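Local coordinates for protein terminase, large subunit (Bacillus phage spp1, PDB 2WBN) that packages viral DNA into empty capsids as an ATP-driven motor and cuts the genome with its C-terminal endonuclease domain, the part described here, at residues I109-S112 with S113-R116; A133-G136 with P137-E141. One frame throughout, in Å; residues are numbered along the deposited sequence.

Contact 1 (I109-S112 with S113-R116); sequences IADS and SEPR
Asp-111 to Glu-114 form a type I beta turn, which takes the chain from the end of strand 108-110 into helix 115-124. Inside the turn the carboxylate of Asp-111 reaches forward to Ser-113. Its OD1 accepts two hydrogen bonds from that residue. Ser-113 OG donates to Asp-111 OD1 at 2.7 Å, on the syn side and 23° out of the carboxylate plane. Ser-113 N lies 3.1 Å from Asp-111 OD1 and meets it more steeply, 45° out of plane. The second bond, from the backbone N two residues on, makes an Asx turn. Both donors come to the same face of the carboxylate. In Ser-113, chi1 of 74° puts OG between its own backbone N and carbonyl carbon, where hydroxyl and N-H can both face OD1. Two bonds on one oxygen should restrict rotation of the carboxylate.

This turn is the strand-to-helix link of a beta-alpha-beta unit, strand 108-110, helix 115-124 and strand 130-132, in the RNase H-like nuclease domain. Asp-111, just past the strand, is a ligand of the first catalytic manganese ion. Its other oxygen, OD2, takes a hydrogen bond from the backbone N of Phe-57.

Water 1 bridges the two acidic side chains, 2.6 Å from Asp-111 OD2 and 2.7 Å from Glu-114 OE2. The carboxylate oxygens themselves, Asp-111 OD2 and Glu-114 OE2, stay 4.4 Å apart. Glu-114 is the N-cap residue of helix 115-124, and its OE1 is hydrogen-bonded to Ser-117 OG in the first turn. Next to it, the Pro-115 ring places CD 3.6 Å from Ser-112 O, a plain van der Waals contact at the surface.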
ATOM      1  N   ILE A 109      -4.435   6.460   5.285  1.00 45.69           N
ATOM      2  CA  ILE A 109      -5.649   5.671   5.381  1.00 45.84           C
ATOM      3  C   ILE A 109      -5.239   4.321   5.931  1.00 45.81           C
ATOM      4  O   ILE A 109      -4.369   3.642   5.363  1.00 44.92           O
ATOM      5  CB  ILE A 109      -6.405   5.538   4.035  1.00 46.59           C
ATOM      6  CG1 ILE A 109      -6.774   6.929   3.487  1.00 47.21           C
ATOM      7  CG2 ILE A 109      -7.695   4.756   4.237  1.00 47.28           C
ATOM      8  CD1 ILE A 109      -7.578   6.922   2.162  1.00 46.19           C
ATOM      9  N   ALA A 110      -5.846   3.946   7.059  1.00 45.09           N
ATOM     10  CA  ALA A 110      -5.426   2.783   7.799  1.00 45.52           C
ATOM     11  C   ALA A 110      -6.487   1.713   7.926  1.00 45.71           C
ATOM     12  O   ALA A 110      -7.673   1.989   8.086  1.00 46.06           O
ATOM     13  CB  ALA A 110      -4.932   3.190   9.202  1.00 45.39           C
ATOM     14  N   ASP A 111      -6.001   0.477   7.870  1.00 46.07           N
ATOM     15  CA  ASP A 111      -6.686  -0.744   8.286  1.00 45.78           C
ATOM     16  C   ASP A 111      -7.673  -0.509   9.433  1.00 44.99           C
ATOM     17  O   ASP A 111      -7.271  -0.336  10.577  1.00 43.83           O
ATOM     18  CB  ASP A 111      -5.557  -1.735   8.663  1.00 46.13           C
ATOM     19  CG  ASP A 111      -6.025  -3.014   9.353  1.00 46.49           C
ATOM     20  OD1 ASP A 111      -7.232  -3.355   9.337  1.00 47.64           O
ATOM     21  OD2 ASP A 111      -5.115  -3.700   9.924  1.00 47.58           O
ATOM     22  N   SER A 112      -8.973  -0.528   9.118  1.00 44.78           N
ATOM     23  CA  SER A 112     -10.004  -0.148  10.081  1.00 44.42           C
ATOM     24  C   SER A 112     -10.346  -1.270  11.076  1.00 43.15           C
ATOM     25  O   SER A 112     -11.151  -1.056  11.962  1.00 42.66           O
ATOM     26  CB  SER A 112     -11.274   0.347   9.370  1.00 45.18           C
ATOM     27  OG  SER A 112     -11.912  -0.694   8.653  1.00 47.19           O
ATOM     28  N   SER A 113      -9.718  -2.447  10.947  1.00 41.64           N
ATOM     29  CA  SER A 113      -9.949  -3.556  11.885  1.00 40.57           C
ATOM     30  C   SER A 113      -9.319  -3.312  13.261  1.00 40.24           C
ATOM     31  O   SER A 113      -9.643  -4.013  14.228  1.00 39.91           O
ATOM     32  CB  SER A 113      -9.408  -4.883  11.318  1.00 40.87           C
ATOM     33  OG  SER A 113      -7.998  -4.927  11.370  1.00 41.29           O
ATOM     34  N   GLU A 114      -8.449  -2.312  13.359  1.00 40.31           N
ATOM     35  CA  GLU A 114      -7.790  -1.966  14.613  1.00 41.38           C
ATOM     36  C   GLU A 114      -8.110  -0.507  14.996  1.00 41.30           C
ATOM     37  O   GLU A 114      -7.235   0.366  14.947  1.00 41.62           O
ATOM     38  CB  GLU A 114      -6.282  -2.193  14.473  1.00 42.39           C
ATOM     39  CG  GLU A 114      -5.912  -3.647  14.130  1.00 44.55           C
ATOM     40  CD  GLU A 114      -4.469  -4.021  14.494  1.00 46.11           C
ATOM     41  OE1 GLU A 114      -3.817  -3.312  15.303  1.00 46.43           O
ATOM     42  OE2 GLU A 114      -3.990  -5.046  13.985  1.00 49.86           O
ATOM     43  N   PRO A 115      -9.372  -0.234  15.355  1.00 41.03           N
ATOM     44  CA  PRO A 115      -9.756   1.163  15.654  1.00 41.51           C
ATOM     45  C   PRO A 115      -8.934   1.798  16.780  1.00 41.14           C
ATOM     46  O   PRO A 115      -8.677   2.985  16.735  1.00 41.94           O
ATOM     47  CB  PRO A 115     -11.231   1.064  16.004  1.00 40.72           C
ATOM     48  CG  PRO A 115     -11.447  -0.360  16.387  1.00 41.62           C
ATOM     49  CD  PRO A 115     -10.500  -1.156  15.541  1.00 40.76           C
ATOM     50  N   ARG A 116      -8.476   1.011  17.745  1.00 41.99           N
ATOM     51  CA  ARG A 116      -7.729   1.576  18.876  1.00 42.56           C
ATOM     52  C   ARG A 116      -6.246   1.792  18.515  1.00 42.38           C
ATOM     53  O   ARG A 116      -5.570   2.606  19.147  1.00 42.64           O
ATOM     54  CB  ARG A 116      -7.852   0.705  20.121  1.00 42.55           C
ATOM     55  CG  ARG A 116      -9.277   0.223  20.489  1.00 45.89           C
ATOM     56  CD  ARG A 116     -10.318   1.314  20.482  1.00 46.83           C
ATOM     57  NE  ARG A 116     -10.550   1.894  21.786  1.00 48.92           N
ATOM     58  CZ  ARG A 116     -10.161   3.096  22.199  1.00 48.86           C
ATOM     59  NH1 ARG A 116      -9.461   3.892  21.409  1.00 52.95           N
ATOM     60  NH2 ARG A 116     -10.452   3.493  23.423  1.00 45.98           N
TER
HETATM   61  O   HOH W   1      -5.071  -5.704  11.638  1.00 51.99           O

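Contact 2 (A133-G136 with P137-E141)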
ATOM      1  N   ALA A 133      -9.815   3.401   7.046  1.00 51.84           N
ATOM      2  CA  ALA A 133     -10.361   3.101   5.734  1.00 52.20           C
ATOM      3  C   ALA A 133     -11.878   3.029   5.856  1.00 52.96           C
ATOM      4  O   ALA A 133     -12.393   2.320   6.706  1.00 51.80           O
ATOM      5  CB  ALA A 133      -9.819   1.787   5.207  1.00 52.41           C
ATOM      6  N   LYS A 134     -12.571   3.780   5.004  1.00 53.79           N
ATOM      7  CA  LYS A 134     -14.034   3.788   4.970  1.00 55.22           C
ATOM      8  C   LYS A 134     -14.598   2.517   4.345  1.00 55.73           C
ATOM      9  O   LYS A 134     -15.662   2.041   4.753  1.00 55.58           O
ATOM     10  CB  LYS A 134     -14.552   5.019   4.212  1.00 55.30           C
ATOM     11  CG  LYS A 134     -14.389   6.323   4.985  1.00 56.60           C
ATOM     12  CD  LYS A 134     -14.796   7.539   4.154  1.00 58.24           C
ATOM     13  CE  LYS A 134     -15.062   8.759   5.045  1.00 59.56           C
ATOM     14  NZ  LYS A 134     -13.915   9.015   5.980  1.00 60.06           N
ATOM     15  N   LYS A 135     -13.896   1.969   3.357  1.00 56.32           N
ATOM     16  CA  LYS A 135     -14.393   0.794   2.654  1.00 56.97           C
ATOM     17  C   LYS A 135     -14.256  -0.451   3.519  1.00 57.56           C
ATOM     18  O   LYS A 135     -13.401  -0.516   4.398  1.00 57.43           O
ATOM     19  CB  LYS A 135     -13.688   0.606   1.316  1.00 57.19           C
ATOM     20  CG  LYS A 135     -14.152   1.566   0.223  1.00 57.07           C
ATOM     21  CD  LYS A 135     -13.669   1.077  -1.127  1.00 57.49           C
ATOM     22  CE  LYS A 135     -14.151   1.932  -2.286  1.00 57.76           C
ATOM     23  NZ  LYS A 135     -13.447   1.454  -3.504  1.00 57.51           N
ATOM     24  N   GLY A 136     -15.125  -1.426   3.261  1.00 58.26           N
ATOM     25  CA  GLY A 136     -15.260  -2.604   4.109  1.00 58.78           C
ATOM     26  C   GLY A 136     -14.585  -3.826   3.530  1.00 58.91           C
ATOM     27  O   GLY A 136     -13.873  -3.724   2.540  1.00 59.19           O
ATOM     28  N   PRO A 137     -14.816  -5.001   4.147  1.00 59.16           N
ATOM     29  CA  PRO A 137     -14.203  -6.236   3.653  1.00 59.18           C
ATOM     30  C   PRO A 137     -14.682  -6.642   2.251  1.00 59.15           C
ATOM     31  O   PRO A 137     -13.918  -7.269   1.508  1.00 60.36           O
ATOM     32  CB  PRO A 137     -14.609  -7.280   4.702  1.00 59.23           C
ATOM     33  CG  PRO A 137     -15.055  -6.484   5.908  1.00 59.36           C
ATOM     34  CD  PRO A 137     -15.640  -5.237   5.348  1.00 59.43           C
ATOM     35  N   ASP A 138     -15.904  -6.259   1.874  1.00 58.47           N
ATOM     36  CA  ASP A 138     -16.429  -6.549   0.530  1.00 58.21           C
ATOM     37  C   ASP A 138     -15.857  -5.680  -0.609  1.00 57.61           C
ATOM     38  O   ASP A 138     -16.246  -5.843  -1.762  1.00 57.95           O
ATOM     39  CB  ASP A 138     -17.957  -6.457   0.542  1.00 58.09           C
ATOM     40  CG  ASP A 138     -18.581  -7.531   1.397  1.00 58.89           C
ATOM     41  OD1 ASP A 138     -17.951  -8.605   1.501  1.00 60.10           O
ATOM     42  OD2 ASP A 138     -19.680  -7.312   1.970  1.00 59.45           O
ATOM     43  N   SER A 139     -14.944  -4.769  -0.296  1.00 57.20           N
ATOM     44  CA  SER A 139     -14.300  -3.926  -1.323  1.00 56.68           C
ATOM     45  C   SER A 139     -12.990  -4.490  -1.851  1.00 55.82           C
ATOM     46  O   SER A 139     -12.386  -3.896  -2.746  1.00 55.60           O
ATOM     47  CB  SER A 139     -14.005  -2.538  -0.749  1.00 56.98           C
ATOM     48  OG  SER A 139     -13.011  -2.610   0.265  1.00 56.53           O
ATOM     49  N   VAL A 140     -12.535  -5.614  -1.299  1.00 54.94           N
ATOM     50  CA  VAL A 140     -11.196  -6.119  -1.608  1.00 54.27           C
ATOM     51  C   VAL A 140     -10.990  -6.393  -3.098  1.00 53.94           C
ATOM     52  O   VAL A 140     -10.056  -5.860  -3.711  1.00 52.79           O
ATOM     53  CB  VAL A 140     -10.831  -7.387  -0.790  1.00 54.19           C
ATOM     54  CG1 VAL A 140      -9.546  -8.025  -1.334  1.00 53.55           C
ATOM     55  CG2 VAL A 140     -10.679  -7.038   0.694  1.00 53.32           C
ATOM     56  N   GLU A 141     -11.854  -7.220  -3.676  1.00 53.36           N
ATOM     57  CA  GLU A 141     -11.688  -7.631  -5.070  1.00 53.39           C
ATOM     58  C   GLU A 141     -11.725  -6.411  -6.002  1.00 52.72           C
ATOM     59  O   GLU A 141     -10.859  -6.273  -6.866  1.00 51.79           O
ATOM     60  CB  GLU A 141     -12.732  -8.685  -5.449  1.00 53.90           C
ATOM     61  CG  GLU A 141     -12.831  -8.998  -6.943  1.00 57.06           C
ATOM     62  CD  GLU A 141     -13.821 -10.106  -7.248  1.00 60.79           C
ATOM     63  OE1 GLU A 141     -14.302 -10.751  -6.288  1.00 63.05           O
ATOM     64  OE2 GLU A 141     -14.123 -10.333  -8.449  1.00 63.85           O
TER
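Ser-139 turns both its hydroxyl and its backbone N-H back onto the carbonyl oxygen of Gly-136, three residues earlier. Ser-139 OG donates to Gly-136 O at 2.7 Å. This hydroxyl lies in the carbonyl plane, with a C=O...donor angle of 156°. The backbone bond, from Ser-139 N to Gly-136 O, is longer at 3.2 Å. Its donor stands well above the carbonyl plane, although the N-H itself points fairly directly at the oxygen. One acceptor therefore serves two donors of one residue, which meet it from different directions. The hydroxyl can join in because chi1 of 67° sets OG between the backbone N and the carbonyl carbon. Pro-137 has no N-H to offer. The N of Asp-138 is near Gly-136 O but badly angled. The bond from the N of Ser-139 closes the turn at Pro-137 and Asp-138.

Lys-135 packs against the same serine with its aliphatic chain. Its CB is 3.5 Å from Ser-139 OG, and its CD is 3.7 Å from Ser-139 CB. The extended chain turns CB and CD, alternate carbons of the zigzag, to the serine.

Two backbone N-H groups of the loop share one carboxylate: Glu-200 OE2 accepts from Lys-134 N and Glu-200 OE1 from Lys-135 N. The ammonium group of Lys-134 makes a salt bridge to Glu-131.

Together, 133-136 and 137-141 are a surface connection on the RNase H-like nuclease domain. They carry the chain from the edge strand 130-132 into helix 140-148. The side chain of Val-140, on that helix, comes within about 5 Å of that of Asp-193, a manganese ligand on helix 190-198.

In the fold
Contact 1 spans the end of strand 108-110 and contact 2 follows its parallel neighbour 130-132; each leads into the next helix. Their centres are 12 Å apart. A probable backbone hydrogen bond, 2.8 Å from Ala-133 N to Ala-110 O, joins them directly. Packing adds to it: Ser-112 CB lies 3.5 Å from Ala-133 O. Their relation to the two-manganese nuclease site differs. Contact 1 supplies a ligand, Asp-111, whose side chain is about 4 Å from that of Asp-56 and about 7 Å from that of Asp-193. Contact 2 supplies none. The side chain of Pro-137 remains about 9 Å from that of Asp-111.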